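Local coordinates for protein-tyrosine-phosphatase (Chaetomium thermophilum var. thermophilum DSM 1495, PDB 5M43) that probably removes phosphate from phosphorylated tyrosine, serine or threonine residues, this chain being the phosphatase domain of Yvh1, a protein tied to ribosome assembly, at residues Ala135-Ala138 with Val139-Leu143. Sequence-based numbering, arbitrary orientation.
Sequences AKEA and VSRAL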
loop_
_atom_site.group_PDB
_atom_site.type_symbol
_atom_site.label_atom_id
_atom_site.label_comp_id
_atom_site.label_asym_id
_atom_site.label_seq_id
_atom_site.Cartn_x
_atom_site.Cartn_y
_atom_site.Cartn_z
ATOM N N ALA A 135 -13.885 -6.418 -12.704
ATOM C CA ALA A 135 -12.647 -6.221 -11.948
ATOM C C ALA A 135 -11.858 -5.031 -12.476
ATOM O O ALA A 135 -11.270 -4.282 -11.700
ATOM C CB ALA A 135 -11.791 -7.486 -12.007
ATOM N N LYS A 136 -11.773 -4.895 -13.796
ATOM C CA LYS A 136 -11.051 -3.769 -14.371
ATOM C C LYS A 136 -11.632 -2.454 -13.882
ATOM O O LYS A 136 -10.888 -1.530 -13.485
ATOM C CB LYS A 136 -11.112 -3.869 -15.899
ATOM C CG LYS A 136 -10.303 -2.759 -16.554
ATOM C CD LYS A 136 -10.559 -2.738 -18.047
ATOM C CE LYS A 136 -9.380 -3.341 -18.795
ATOM N NZ LYS A 136 -8.508 -2.175 -19.257
ATOM N N GLU A 137 -12.966 -2.362 -13.817
ATOM C CA GLU A 137 -13.565 -1.108 -13.345
ATOM C C GLU A 137 -13.313 -0.895 -11.856
ATOM O O GLU A 137 -12.996 0.221 -11.431
ATOM C CB GLU A 137 -15.062 -1.052 -13.647
ATOM C CG GLU A 137 -15.784 -0.021 -12.744
ATOM C CD GLU A 137 -17.071 0.561 -13.331
ATOM O OE1 GLU A 137 -17.593 0.006 -14.336
ATOM O OE2 GLU A 137 -17.605 1.526 -12.723
ATOM N N ALA A 138 -13.367 -1.960 -11.049
ATOM C CA ALA A 138 -13.131 -1.779 -9.614
ATOM C C ALA A 138 -11.708 -1.302 -9.358
ATOM O O ALA A 138 -11.462 -0.372 -8.572
ATOM C CB ALA A 138 -13.434 -3.103 -8.890
ATOM N N VAL A 139 -10.744 -1.926 -10.044
ATOM C CA VAL A 139 -9.351 -1.554 -9.859
ATOM C C VAL A 139 -9.141 -0.116 -10.312
ATOM O O VAL A 139 -8.377 0.648 -9.705
ATOM C CB VAL A 139 -8.460 -2.546 -10.640
ATOM C CG1 VAL A 139 -6.998 -2.092 -10.685
ATOM C CG2 VAL A 139 -8.546 -3.919 -9.984
ATOM N N SER A 140 -9.774 0.243 -11.430
ATOM C CA SER A 140 -9.620 1.602 -11.962
ATOM C C SER A 140 -10.150 2.633 -10.972
ATOM O O SER A 140 -9.565 3.721 -10.779
ATOM C CB SER A 140 -10.362 1.711 -13.293
ATOM O OG SER A 140 -10.339 3.099 -13.697
ATOM N N ARG A 141 -11.272 2.320 -10.349
ATOM C CA ARG A 141 -11.812 3.260 -9.383
ATOM C C ARG A 141 -10.893 3.403 -8.176
ATOM O O ARG A 141 -10.771 4.506 -7.613
ATOM C CB ARG A 141 -13.224 2.826 -8.977
ATOM C CG ARG A 141 -14.193 3.019 -10.142
ATOM C CD ARG A 141 -15.521 2.303 -9.971
ATOM N NE ARG A 141 -16.174 2.724 -8.739
ATOM C CZ ARG A 141 -17.451 2.484 -8.461
ATOM N NH1 ARG A 141 -17.966 2.903 -7.305
ATOM N NH2 ARG A 141 -18.210 1.843 -9.341
ATOM N N ALA A 142 -10.255 2.305 -7.735
ATOM C CA ALA A 142 -9.313 2.400 -6.616
ATOM C C ALA A 142 -8.064 3.173 -7.030
ATOM O O ALA A 142 -7.549 3.986 -6.245
ATOM C CB ALA A 142 -8.929 0.999 -6.099
ATOM N N LEU A 143 -7.603 2.980 -8.266
ATOM C CA LEU A 143 -6.471 3.772 -8.743
ATOM C C LEU A 143 -6.818 5.258 -8.777
ATOM O O LEU A 143 -5.994 6.101 -8.397
ATOM C CB LEU A 143 -6.005 3.244 -10.120
ATOM C CG LEU A 143 -5.037 4.169 -10.873
ATOM C CD1 LEU A 143 -3.757 4.291 -10.077
ATOM C CD2 LEU A 143 -4.690 3.537 -12.214
#
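Glu137 and Arg141 face one another one turn apart on helix 135-147, an i to i+4 salt bridge on the outer side of an alpha-helix in the dual specificity phosphatase domain. The bridge is long and its hydrogen bond weak: Arg141 NH2 lies 3.5 Å from Glu137 OE2, which sits at the edge of the guanidinium, near its plane. Carboxylate and guanidinium are turned 49° apart, so the two groups do not meet as a flat, two-pronged pair. Below the charges the aliphatic parts touch, Glu137 CG resting 3.6 Å from Arg141 CD. Glu137 reaches out with CG anti to its N (chi1 160°) and the chain extended, whereas Arg141 has CG beside its own N and bends at chi3 (57°), so that NH2, rather than NE, comes back to the carboxylate. Arg141 NH1 also makes a weak hydrogen bond to Arg125 O, and Asp130 offers NH2 a second, long ion pair. With an alanine in place of Glu137 the methylene and carboxylate beside Arg141 are gone, and the guanidinium would probably be freer to turn, the long pair with Asp130 being a weak substitute. The buried face of the helix carries small apolar side chains: Ala138 packs on Trp167 of helix 157-168, Val139 on Leu119 and Ala142 on Ile115 and Leu119 of helix 109-121. Regular backbone bonds join the turns, among them Arg141 N to Glu137 O at 2.9 Å. Val139 CG2 comes within 3.2 Å of Ala135 O, the same oxygen that accepts the hydrogen bond from Val139 N.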